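Local coordinates for protein pectate lyase (Cellvibrio cellulosa, PDB 1GXO) that cleaves polygalacturonate (pectate) by anti-beta-elimination through its family 10 polysaccharide lyase catalytic module, seen here with trigalacturonic acid and a calcium ion bound, at residues T251-Y256 with S274-R279; R207-E212 with T310-G315; S68-N73 with L116-P121. The protein carries 1 engineered substitution. All coordinates share one frame; numbering follows the deposited sequence.

Residues of all three interactions reach the bound trigalacturonate. Interaction 2 lies at the sugar-binding cleft itself, touching the units of chains B, C and D. Interaction 1, its centre about 17 Å from that of interaction 2, meets it directly: Arg279 NH1 lies 2.7 Å from Ser313 O, a probable hydrogen bond, and Arg279 and Ser313 both bind the carboxylate of the chain B sugar. Interaction 3 is centred about 20 Å from interaction 2 without touching it, yet Asn73 and Arg207 share the carboxylate of the chain C sugar. Interactions 1 and 3, with centres about 31 Å apart, lie on opposite sides of the chain's centre.

Interaction 1 (T251-Y256 with S274-R279); sequences TYLEGY and SKMWYR. With ADA (alpha-D-galactopyranuronic acid), chain B.
Lys275 lays its aliphatic chain over the face of the Tyr252 ring, with CD 3.6 Å from the ring centroid and almost on the normal. The chain is extended as far as CE, which lies near CZ, and the bend at chi4 (48°) places NZ, too far from the ring for more than a weak cation-pi attraction. Tyr252 CG sits between backbone N and carbonyl carbon (chi1 62°), which brings the phenol under Lys275. Tyr252 CB is itself a CH-pi donor, 3.7 Å from the centroid of the five-membered ring of Trp277. Thr251 CG2 meets the indole edge at CD1, and Trp277 NE1 donates to Phe246 O.

On the other side of the sheet Leu253 and Met276 run alongside each other, with CD2 and CE 3.8 Å apart. Met276 CE also sits over the centre of the Tyr278 ring, whose hydroxyl is approached by Leu253 CD2; Ile268 of strand 268-271 packs on both Leu253 and Met276.

These residues flank an antiparallel ladder in which Leu253 and Met276 form a hydrogen-bonded pair: Leu253 N donates to Met276 O at 2.7 Å, and Met276 N returns the bond to Leu253 O. Beyond it the backbone changes direction at Glu254 and Gly255. Ser274 O then takes a bond from Tyr256 N and a weak one from Gly255 N, while Ser274 OG donates to Tyr256 O at 2.7 Å from above the carbonyl plane.

Directly after strand 274-278, Arg279 makes two nearly straight bonds to the chain B sugar, NH1 to O6B and NH2 to O6A, 2.8 Å each. This paired grip of a guanidinium on a carboxylate is consistent with Arg279 recognising the acidic sugar.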
loop_
_atom_site.group_PDB
_atom_site.type_symbol
_atom_site.label_atom_id
_atom_site.label_comp_id
_atom_site.label_asym_id
_atom_site.label_seq_id
_atom_site.Cartn_x
_atom_site.Cartn_y
_atom_site.Cartn_z
ATOM N N THR A 251 18.469 -3.119 11.073
ATOM C CA THR A 251 17.481 -3.271 10.047
ATOM C C THR A 251 18.110 -2.976 8.705
ATOM O O THR A 251 17.993 -3.768 7.790
ATOM C CB THR A 251 16.302 -2.341 10.330
ATOM O OG1 THR A 251 15.593 -2.823 11.473
ATOM C CG2 THR A 251 15.276 -2.383 9.205
ATOM N N TYR A 252 18.767 -1.833 8.573
ATOM C CA TYR A 252 19.299 -1.488 7.282
ATOM C C TYR A 252 20.715 -1.972 7.164
ATOM O O TYR A 252 21.414 -2.113 8.168
ATOM C CB TYR A 252 19.185 0.011 6.997
ATOM C CG TYR A 252 19.948 0.885 7.963
ATOM C CD1 TYR A 252 21.335 0.991 7.891
ATOM C CD2 TYR A 252 19.276 1.632 8.931
ATOM C CE1 TYR A 252 22.034 1.795 8.769
ATOM C CE2 TYR A 252 19.960 2.455 9.803
ATOM C CZ TYR A 252 21.343 2.531 9.723
ATOM O OH TYR A 252 22.067 3.321 10.602
ATOM N N LEU A 253 21.095 -2.276 5.928
ATOM C CA LEU A 253 22.465 -2.587 5.529
ATOM C C LEU A 253 23.209 -1.252 5.308
ATOM O O LEU A 253 22.665 -0.356 4.657
ATOM C CB LEU A 253 22.402 -3.386 4.223
ATOM C CG LEU A 253 23.500 -4.374 3.821
ATOM C CD1 LEU A 253 23.947 -5.221 5.015
ATOM C CD2 LEU A 253 23.037 -5.250 2.645
ATOM N N GLU A 254 24.404 -1.101 5.880
ATOM C CA GLU A 254 25.187 0.138 5.762
ATOM C C GLU A 254 26.315 -0.011 4.761
ATOM O O GLU A 254 27.024 -1.012 4.774
ATOM C CB GLU A 254 25.826 0.511 7.081
ATOM C CG GLU A 254 24.924 0.436 8.291
ATOM C CD GLU A 254 25.590 1.047 9.504
ATOM O OE1 GLU A 254 26.154 2.160 9.339
ATOM O OE2 GLU A 254 25.561 0.418 10.595
ATOM N N GLY A 255 26.506 1.008 3.929
ATOM C CA GLY A 255 27.473 0.941 2.847
ATOM C C GLY A 255 27.053 0.030 1.701
ATOM O O GLY A 255 27.894 -0.581 1.047
ATOM N N TYR A 256 25.753 -0.060 1.456
ATOM C CA TYR A 256 25.208 -0.924 0.406
ATOM C C TYR A 256 24.009 -0.264 -0.308
ATOM O O TYR A 256 23.340 0.620 0.254
ATOM C CB TYR A 256 24.773 -2.270 1.005
ATOM C CG TYR A 256 25.887 -3.278 1.166
ATOM C CD1 TYR A 256 26.215 -4.154 0.121
ATOM C CD2 TYR A 256 26.600 -3.374 2.367
ATOM C CE1 TYR A 256 27.237 -5.098 0.257
ATOM C CE2 TYR A 256 27.623 -4.322 2.523
ATOM C CZ TYR A 256 27.944 -5.171 1.456
ATOM O OH TYR A 256 28.966 -6.094 1.585
ATOM N N SER A 274 25.524 5.093 1.374
ATOM C CA SER A 274 24.223 4.488 1.085
ATOM C C SER A 274 23.746 3.453 2.123
ATOM O O SER A 274 24.546 2.720 2.718
ATOM C CB SER A 274 24.252 3.838 -0.315
ATOM O OG SER A 274 23.018 3.184 -0.632
ATOM N N LYS A 275 22.430 3.400 2.311
ATOM C CA LYS A 275 21.780 2.354 3.112
ATOM C C LYS A 275 20.871 1.500 2.259
ATOM O O LYS A 275 20.233 1.998 1.330
ATOM C CB LYS A 275 20.907 2.964 4.212
ATOM C CG LYS A 275 21.643 3.775 5.244
ATOM C CD LYS A 275 20.677 4.241 6.321
ATOM C CE LYS A 275 21.363 5.146 7.360
ATOM N NZ LYS A 275 22.184 6.224 6.733
ATOM N N MET A 276 20.780 0.216 2.599
ATOM C CA MET A 276 19.807 -0.664 1.957
ATOM C C MET A 276 18.854 -1.315 2.944
ATOM O O MET A 276 19.249 -1.718 4.048
ATOM C CB MET A 276 20.489 -1.753 1.119
ATOM C CG MET A 276 19.528 -2.384 0.103
ATOM S SD MET A 276 20.129 -3.925 -0.532
ATOM C CE MET A 276 19.687 -5.045 0.834
ATOM N N TRP A 277 17.591 -1.420 2.537
ATOM C CA TRP A 277 16.620 -2.185 3.315
ATOM C C TRP A 277 16.217 -3.434 2.552
ATOM O O TRP A 277 16.048 -3.399 1.351
ATOM C CB TRP A 277 15.392 -1.342 3.661
ATOM C CG TRP A 277 15.673 -0.240 4.674
ATOM C CD1 TRP A 277 15.447 -0.273 6.026
ATOM C CD2 TRP A 277 16.212 1.060 4.391
ATOM N NE1 TRP A 277 15.787 0.936 6.583
ATOM C CE2 TRP A 277 16.289 1.761 5.614
ATOM C CE3 TRP A 277 16.638 1.709 3.220
ATOM C CZ2 TRP A 277 16.772 3.071 5.706
ATOM C CZ3 TRP A 277 17.132 3.012 3.313
ATOM C CH2 TRP A 277 17.190 3.678 4.551
ATOM N N TYR A 278 16.077 -4.535 3.275
ATOM C CA TYR A 278 15.603 -5.774 2.694
ATOM C C TYR A 278 14.118 -5.682 2.444
ATOM O O TYR A 278 13.419 -4.924 3.125
ATOM C CB TYR A 278 15.932 -6.955 3.618
ATOM C CG TYR A 278 17.402 -7.320 3.629
ATOM C CD1 TYR A 278 17.915 -8.236 2.710
ATOM C CD2 TYR A 278 18.281 -6.764 4.568
ATOM C CE1 TYR A 278 19.258 -8.600 2.730
ATOM C CE2 TYR A 278 19.641 -7.118 4.593
ATOM C CZ TYR A 278 20.117 -8.038 3.668
ATOM O OH TYR A 278 21.462 -8.394 3.629
ATOM N N ARG A 279 13.650 -6.427 1.442
ATOM C CA ARG A 279 12.224 -6.585 1.158
ATOM C C ARG A 279 11.507 -7.329 2.287
ATOM O O ARG A 279 10.382 -6.979 2.645
ATOM C CB ARG A 279 12.012 -7.346 -0.175
ATOM C CG ARG A 279 10.542 -7.471 -0.625
ATOM C CD ARG A 279 9.936 -6.157 -1.019
ATOM N NE ARG A 279 8.636 -6.192 -1.714
ATOM C CZ ARG A 279 8.489 -6.198 -3.036
ATOM N NH1 ARG A 279 9.544 -6.238 -3.827
ATOM N NH2 ARG A 279 7.281 -6.172 -3.579
HETATM C C1 ADA B . 6.165 -7.143 -10.308
HETATM C C2 ADA B . 7.107 -6.343 -11.233
HETATM C C3 ADA B . 8.577 -6.564 -10.787
HETATM C C4 ADA B . 8.754 -6.164 -9.314
HETATM C C5 ADA B . 7.747 -7.001 -8.501
HETATM C C6 ADA B . 7.870 -6.674 -7.007
HETATM O O2 ADA B . 6.936 -6.696 -12.595
HETATM O O3 ADA B . 9.522 -5.941 -11.651
HETATM O O4 ADA B . 8.468 -4.770 -9.239
HETATM O O5 ADA B . 6.422 -6.759 -8.977
HETATM O O6B ADA B . 8.994 -6.685 -6.503
HETATM O O6A ADA B . 6.847 -6.444 -6.360
#

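Interaction 2 (R207-E212 with T310-G315); sequences RAYELE and TGYSWG. With ADA (alpha-D-galactopyranuronic acid), chain B; ADA (alpha-D-galactopyranuronic acid), chain C; ADA (alpha-D-galactopyranuronic acid), chain D.
Tyr209 and Tyr312 meet across two segments whose backbones stay well apart, the CA atoms of this closest pair being 9.3 Å from one another. Segment 207-212 is irregular, with a type I turn over 207-210 closed by Glu210 N to Arg207 O; segment 310-315 leaves the end of helix 306-311, Tyr312 being the first residue to abandon the helical conformation.

The gap is bridged by side chains. Tyr209 directs its ring edge at the face of Tyr312 in an edge-to-face pair, planes at 70°, with CE1 3.6 Å from CD1. O6B of the chain B sugar lies over the opposite face of Tyr312. The Tyr312 hydroxyl donates to the anti lone pair of Glu210 OE1 (2.8 Å). Arg207 grips Glu210 in a side-on salt bridge, NH2 to the syn side of OE1 at 2.7 Å and NE to OE2, and its backbone N is an additional donor to OE2. Arg207 NH1 donates to O6B of the chain C sugar at 3.0 Å, and NH2 reaches the same oxygen.

Tyr209 OH donates to O6A of the chain D sugar, Gly311 O accepts from O3 of the chain C sugar (2.6 Å), and Ser313 N donates to O6B of the chain B sugar. Glu210 orients Arg207 and Tyr312; with Tyr209 and the backbone of Gly311 and Ser313 they line the oligogalacturonate-binding cleft of this family 10 pectate lyase.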
loop_
_atom_site.group_PDB
_atom_site.type_symbol
_atom_site.label_atom_id
_atom_site.label_comp_id
_atom_site.label_asym_id
_atom_site.label_seq_id
_atom_site.Cartn_x
_atom_site.Cartn_y
_atom_site.Cartn_z
ATOM N N ARG A 207 2.087 -15.123 -2.297
ATOM C CA ARG A 207 2.656 -15.977 -3.319
ATOM C C ARG A 207 3.837 -16.751 -2.727
ATOM O O ARG A 207 4.362 -16.378 -1.674
ATOM C CB ARG A 207 3.042 -15.147 -4.537
ATOM C CG ARG A 207 1.828 -14.538 -5.211
ATOM C CD ARG A 207 2.125 -13.481 -6.229
ATOM N NE ARG A 207 2.714 -12.289 -5.642
ATOM C CZ ARG A 207 2.736 -11.108 -6.247
ATOM N NH1 ARG A 207 2.162 -10.990 -7.451
ATOM N NH2 ARG A 207 3.303 -10.039 -5.662
ATOM N N ALA A 208 4.231 -17.836 -3.391
ATOM C CA ALA A 208 5.201 -18.797 -2.837
ATOM C C ALA A 208 6.483 -18.191 -2.281
ATOM O O ALA A 208 7.060 -18.699 -1.320
ATOM C CB ALA A 208 5.541 -19.865 -3.878
ATOM N N TYR A 209 6.911 -17.100 -2.897
ATOM C CA TYR A 209 8.160 -16.435 -2.571
ATOM C C TYR A 209 7.918 -15.220 -1.668
ATOM O O TYR A 209 8.801 -14.378 -1.513
ATOM C CB TYR A 209 8.834 -16.004 -3.875
ATOM C CG TYR A 209 7.876 -15.369 -4.864
ATOM C CD1 TYR A 209 7.626 -13.987 -4.850
ATOM C CD2 TYR A 209 7.233 -16.147 -5.841
ATOM C CE1 TYR A 209 6.736 -13.390 -5.777
ATOM C CE2 TYR A 209 6.353 -15.571 -6.757
ATOM C CZ TYR A 209 6.108 -14.203 -6.718
ATOM O OH TYR A 209 5.254 -13.640 -7.632
ATOM N N GLU A 210 6.703 -15.123 -1.107
ATOM C CA GLU A 210 6.328 -14.042 -0.185
ATOM C C GLU A 210 5.970 -14.654 1.168
ATOM O O GLU A 210 4.817 -15.028 1.398
ATOM C CB GLU A 210 5.157 -13.219 -0.770
ATOM C CG GLU A 210 5.580 -12.271 -1.895
ATOM C CD GLU A 210 4.422 -11.749 -2.742
ATOM O OE1 GLU A 210 4.585 -10.655 -3.348
ATOM O OE2 GLU A 210 3.362 -12.408 -2.804
ATOM N N LEU A 211 6.959 -14.763 2.056
ATOM C CA LEU A 211 6.756 -15.449 3.334
ATOM C C LEU A 211 6.411 -14.496 4.488
ATOM O O LEU A 211 6.484 -13.273 4.319
ATOM C CB LEU A 211 7.985 -16.302 3.673
ATOM C CG LEU A 211 8.554 -17.155 2.522
ATOM C CD1 LEU A 211 9.759 -17.949 3.005
ATOM C CD2 LEU A 211 7.484 -18.112 1.989
ATOM N N GLU A 212 5.993 -15.056 5.629
ATOM C CA GLU A 212 5.730 -14.280 6.849
ATOM C C GLU A 212 7.029 -13.604 7.254
ATOM O O GLU A 212 8.091 -14.229 7.219
ATOM C CB GLU A 212 5.226 -15.160 8.001
ATOM C CG GLU A 212 4.136 -16.154 7.628
ATOM C CD GLU A 212 4.686 -17.497 7.126
ATOM O OE1 GLU A 212 4.065 -18.542 7.417
ATOM O OE2 GLU A 212 5.726 -17.529 6.432
ATOM N N THR A 310 15.648 -11.800 -10.676
ATOM C CA THR A 310 15.437 -10.725 -11.641
ATOM C C THR A 310 13.977 -10.286 -11.735
ATOM O O THR A 310 13.712 -9.169 -12.189
ATOM C CB THR A 310 15.955 -11.111 -13.051
ATOM O OG1 THR A 310 15.238 -12.242 -13.546
ATOM C CG2 THR A 310 17.389 -11.592 -12.990
ATOM N N GLY A 311 13.060 -11.162 -11.315
ATOM C CA GLY A 311 11.628 -10.964 -11.484
ATOM C C GLY A 311 10.934 -10.267 -10.339
ATOM O O GLY A 311 9.764 -9.899 -10.439
ATOM N N TYR A 312 11.665 -10.071 -9.246
ATOM C CA TYR A 312 11.123 -9.459 -8.024
ATOM C C TYR A 312 12.223 -8.680 -7.313
ATOM O O TYR A 312 13.391 -9.063 -7.388
ATOM C CB TYR A 312 10.629 -10.570 -7.109
ATOM C CG TYR A 312 9.686 -10.196 -5.994
ATOM C CD1 TYR A 312 8.302 -10.129 -6.223
ATOM C CD2 TYR A 312 10.157 -10.001 -4.682
ATOM C CE1 TYR A 312 7.421 -9.834 -5.199
ATOM C CE2 TYR A 312 9.274 -9.709 -3.635
ATOM C CZ TYR A 312 7.904 -9.633 -3.903
ATOM O OH TYR A 312 7.008 -9.348 -2.894
ATOM N N SER A 313 11.848 -7.612 -6.609
ATOM C CA SER A 313 12.805 -6.793 -5.876
ATOM C C SER A 313 12.987 -7.311 -4.448
ATOM O O SER A 313 12.041 -7.307 -3.635
ATOM C CB SER A 313 12.338 -5.323 -5.828
ATOM O OG SER A 313 12.290 -4.780 -7.137
ATOM N N TRP A 314 14.223 -7.687 -4.137
ATOM C CA TRP A 314 14.548 -8.307 -2.858
ATOM C C TRP A 314 15.075 -7.301 -1.845
ATOM O O TRP A 314 15.385 -7.657 -0.720
ATOM C CB TRP A 314 15.512 -9.466 -3.093
ATOM C CG TRP A 314 14.799 -10.510 -3.870
ATOM C CD1 TRP A 314 14.814 -10.684 -5.228
ATOM C CD2 TRP A 314 13.876 -11.465 -3.355
ATOM N NE1 TRP A 314 13.977 -11.715 -5.581
ATOM C CE2 TRP A 314 13.387 -12.216 -4.453
ATOM C CE3 TRP A 314 13.399 -11.765 -2.071
ATOM C CZ2 TRP A 314 12.472 -13.272 -4.304
ATOM C CZ3 TRP A 314 12.483 -12.814 -1.928
ATOM C CH2 TRP A 314 12.030 -13.542 -3.043
ATOM N N GLY A 315 15.118 -6.035 -2.250
ATOM C CA GLY A 315 15.603 -4.958 -1.410
ATOM C C GLY A 315 15.538 -3.637 -2.145
ATOM O O GLY A 315 15.260 -3.591 -3.344
HETATM C C1 ADA B . 6.165 -7.143 -10.308
HETATM C C2 ADA B . 7.107 -6.343 -11.233
HETATM C C3 ADA B . 8.577 -6.564 -10.787
HETATM C C4 ADA B . 8.754 -6.164 -9.314
HETATM C C5 ADA B . 7.747 -7.001 -8.501
HETATM C C6 ADA B . 7.870 -6.674 -7.007
HETATM O O2 ADA B . 6.936 -6.696 -12.595
HETATM O O3 ADA B . 9.522 -5.941 -11.651
HETATM O O4 ADA B . 8.468 -4.770 -9.239
HETATM O O5 ADA B . 6.422 -6.759 -8.977
HETATM O O6B ADA B . 8.994 -6.685 -6.503
HETATM O O6A ADA B . 6.847 -6.444 -6.360
HETATM C C1 ADA C . 4.568 -11.218 -11.911
HETATM C C2 ADA C . 6.038 -11.327 -11.425
HETATM C C3 ADA C . 6.230 -10.901 -9.936
HETATM C C4 ADA C . 5.603 -9.511 -9.678
HETATM C C5 ADA C . 4.133 -9.711 -10.100
HETATM C C6 ADA C . 3.251 -8.528 -9.663
HETATM O O2 ADA C . 6.574 -12.611 -11.660
HETATM O O3 ADA C . 7.607 -11.001 -9.539
HETATM O O4 ADA C . 6.347 -8.580 -10.498
HETATM O O5 ADA C . 4.105 -9.933 -11.516
HETATM O O6B ADA C . 3.048 -8.341 -8.466
HETATM O O6A ADA C . 2.769 -7.803 -10.520
HETATM C C1 ADA D . 0.735 -13.004 -9.720
HETATM C C2 ADA D . 0.661 -12.025 -10.908
HETATM C C3 ADA D . 1.430 -12.453 -12.174
HETATM C C4 ADA D . 2.781 -13.157 -11.914
HETATM C C5 ADA D . 2.528 -14.247 -10.843
HETATM C C6 ADA D . 3.907 -14.905 -10.557
HETATM O O1 ADA D . -0.324 -13.943 -9.704
HETATM O O2 ADA D . -0.697 -11.784 -11.231
HETATM O O3 ADA D . 1.640 -11.302 -12.963
HETATM O O4 ADA D . 3.770 -12.286 -11.321
HETATM O O5 ADA D . 1.986 -13.678 -9.656
HETATM O O6B ADA D . 4.813 -14.854 -11.404
HETATM O O6A ADA D . 4.111 -15.468 -9.491
#

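Interaction 3 (S68-N73 with L116-P121); sequences SGTIAN and LPQFYP. Engineered in segment 68-73: Ala72 (natural residue Asp). With ADA (alpha-D-galactopyranuronic acid), chain C.
Thr70 packs against Phe119 in a non-hydrogen-bonded pair of antiparallel strands and keeps to the same face of the sheet. From CB outward, each of its atoms has a neighbour across the contact. CB sits over the Phe119 ring as a CH-pi donor, 3.6 Å from the centroid and close to the normal. The methyl CG2 stands a little higher, above CE2 and CZ. OG1, anti to the backbone N (chi1 -172°), lies over the ring toward its rim, 3.3 Å from CE1, and donates to Gln118 O at 2.7 Å from above the carbonyl plane. Gln118 O also accepts from Ile71 N, so two donors grip it.

Thr70 OG1 itself takes a bond from Ala72 N at 3.1 Å, making an ST turn where the two-stranded antiparallel sheet of 69-70 and 119-120 gives way to the loop leading to the sugar. Earlier in the strand Gly69 and Tyr120 exchange backbone hydrogen bonds, and at the sheet's outer end Ser68 OG donates in plane to a lone pair of Pro121 O (2.6 Å), the residue that follows a cis peptide bond.

At the end of the turn, the engineered Ala72 (Asp in the natural enzyme) places CB 3.7 Å from Gln118 NE2, while Gln118 OE1 is bonded to Ser127. Asn73 then extends ND2 to O6A of the chain C sugar at 3.0 Å, and Asn53 OD1 is a second partner of that amide nitrogen.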
loop_
_atom_site.group_PDB
_atom_site.type_symbol
_atom_site.label_atom_id
_atom_site.label_comp_id
_atom_site.label_asym_id
_atom_site.label_seq_id
_atom_site.Cartn_x
_atom_site.Cartn_y
_atom_site.Cartn_z
ATOM N N SER A 68 -14.318 -10.111 -9.663
ATOM C CA SER A 68 -13.876 -9.469 -8.428
ATOM C C SER A 68 -13.067 -8.203 -8.719
ATOM O O SER A 68 -12.275 -8.161 -9.673
ATOM C CB SER A 68 -13.028 -10.424 -7.617
ATOM O OG SER A 68 -13.856 -11.341 -6.961
ATOM N N GLY A 69 -13.277 -7.175 -7.895
ATOM C CA GLY A 69 -12.453 -5.985 -7.942
ATOM C C GLY A 69 -11.189 -6.235 -7.152
ATOM O O GLY A 69 -11.151 -7.146 -6.328
ATOM N N THR A 70 -10.153 -5.443 -7.404
ATOM C CA THR A 70 -8.885 -5.628 -6.703
ATOM C C THR A 70 -8.156 -4.319 -6.387
ATOM O O THR A 70 -8.326 -3.314 -7.083
ATOM C CB THR A 70 -7.957 -6.667 -7.455
ATOM O OG1 THR A 70 -6.818 -6.952 -6.643
ATOM C CG2 THR A 70 -7.346 -6.123 -8.763
ATOM N N ILE A 71 -7.360 -4.344 -5.313
ATOM C CA ILE A 71 -6.433 -3.255 -4.966
ATOM C C ILE A 71 -4.956 -3.691 -5.181
ATOM O O ILE A 71 -4.002 -3.027 -4.728
ATOM C CB ILE A 71 -6.704 -2.688 -3.517
ATOM C CG1 ILE A 71 -6.402 -3.722 -2.422
ATOM C CG2 ILE A 71 -8.149 -2.206 -3.367
ATOM C CD1 ILE A 71 -6.620 -3.196 -0.992
ATOM N N ALA A 72 -4.765 -4.809 -5.882
ATOM C CA ALA A 72 -3.413 -5.206 -6.294
ATOM C C ALA A 72 -2.799 -4.178 -7.269
ATOM O O ALA A 72 -3.503 -3.587 -8.100
ATOM C CB ALA A 72 -3.447 -6.562 -6.912
ATOM N N ASN A 73 -1.496 -3.939 -7.136
ATOM C CA ASN A 73 -0.772 -3.068 -8.059
ATOM C C ASN A 73 -1.456 -1.733 -8.361
ATOM O O ASN A 73 -1.441 -1.260 -9.511
ATOM C CB ASN A 73 -0.473 -3.803 -9.372
ATOM C CG ASN A 73 0.581 -4.874 -9.199
ATOM O OD1 ASN A 73 1.462 -4.758 -8.341
ATOM N ND2 ASN A 73 0.505 -5.928 -10.017
ATOM N N LEU A 116 -8.699 -4.808 4.843
ATOM C CA LEU A 116 -9.049 -4.794 3.432
ATOM C C LEU A 116 -8.379 -5.922 2.673
ATOM O O LEU A 116 -7.153 -6.060 2.702
ATOM C CB LEU A 116 -8.710 -3.444 2.803
ATOM C CG LEU A 116 -9.274 -2.161 3.421
ATOM C CD1 LEU A 116 -8.895 -0.972 2.556
ATOM C CD2 LEU A 116 -10.787 -2.208 3.546
ATOM N N PRO A 117 -9.196 -6.716 1.970
ATOM C CA PRO A 117 -8.719 -7.847 1.182
ATOM C C PRO A 117 -8.150 -7.326 -0.119
ATOM O O PRO A 117 -8.412 -6.184 -0.486
ATOM C CB PRO A 117 -9.993 -8.657 0.915
ATOM C CG PRO A 117 -11.135 -7.632 0.925
ATOM C CD PRO A 117 -10.664 -6.561 1.876
ATOM N N GLN A 118 -7.359 -8.154 -0.802
ATOM C CA GLN A 118 -6.782 -7.787 -2.092
ATOM C C GLN A 118 -7.807 -7.920 -3.214
ATOM O O GLN A 118 -7.795 -7.125 -4.155
ATOM C CB GLN A 118 -5.543 -8.647 -2.411
ATOM C CG GLN A 118 -4.661 -8.142 -3.561
ATOM C CD GLN A 118 -3.543 -9.119 -3.889
ATOM O OE1 GLN A 118 -3.792 -10.318 -4.047
ATOM N NE2 GLN A 118 -2.310 -8.614 -4.008
ATOM N N PHE A 119 -8.630 -8.967 -3.158
ATOM C CA PHE A 119 -9.705 -9.140 -4.127
ATOM C C PHE A 119 -11.051 -9.207 -3.408
ATOM O O PHE A 119 -11.156 -9.782 -2.318
ATOM C CB PHE A 119 -9.531 -10.418 -4.954
ATOM C CG PHE A 119 -8.546 -10.300 -6.089
ATOM C CD1 PHE A 119 -7.169 -10.289 -5.844
ATOM C CD2 PHE A 119 -8.986 -10.226 -7.400
ATOM C CE1 PHE A 119 -6.245 -10.201 -6.883
ATOM C CE2 PHE A 119 -8.060 -10.132 -8.463
ATOM C CZ PHE A 119 -6.679 -10.124 -8.189
ATOM N N TYR A 120 -12.078 -8.646 -4.039
ATOM C CA TYR A 120 -13.429 -8.645 -3.481
ATOM C C TYR A 120 -14.450 -8.553 -4.607
ATOM O O TYR A 120 -14.287 -7.710 -5.495
ATOM C CB TYR A 120 -13.592 -7.459 -2.530
ATOM C CG TYR A 120 -14.944 -7.459 -1.882
ATOM C CD1 TYR A 120 -15.949 -6.614 -2.345
ATOM C CD2 TYR A 120 -15.241 -8.345 -0.837
ATOM C CE1 TYR A 120 -17.207 -6.638 -1.776
ATOM C CE2 TYR A 120 -16.502 -8.365 -0.260
ATOM C CZ TYR A 120 -17.471 -7.504 -0.741
ATOM O OH TYR A 120 -18.731 -7.493 -0.200
ATOM N N PRO A 121 -15.503 -9.385 -4.612
ATOM C CA PRO A 121 -15.730 -10.474 -3.648
ATOM C C PRO A 121 -14.556 -11.412 -3.449
ATOM O O PRO A 121 -13.755 -11.633 -4.350
ATOM C CB PRO A 121 -16.914 -11.233 -4.266
ATOM C CG PRO A 121 -17.704 -10.149 -4.972
ATOM C CD PRO A 121 -16.622 -9.274 -5.574
HETATM C C1 ADA C . 4.568 -11.218 -11.911
HETATM C C2 ADA C . 6.038 -11.327 -11.425
HETATM C C3 ADA C . 6.230 -10.901 -9.936
HETATM C C4 ADA C . 5.603 -9.511 -9.678
HETATM C C5 ADA C . 4.133 -9.711 -10.100
HETATM C C6 ADA C . 3.251 -8.528 -9.663
HETATM O O2 ADA C . 6.574 -12.611 -11.660
HETATM O O3 ADA C . 7.607 -11.001 -9.539
HETATM O O4 ADA C . 6.347 -8.580 -10.498
HETATM O O5 ADA C . 4.105 -9.933 -11.516
HETATM O O6B ADA C . 3.048 -8.341 -8.466
HETATM O O6A ADA C . 2.769 -7.803 -10.520
#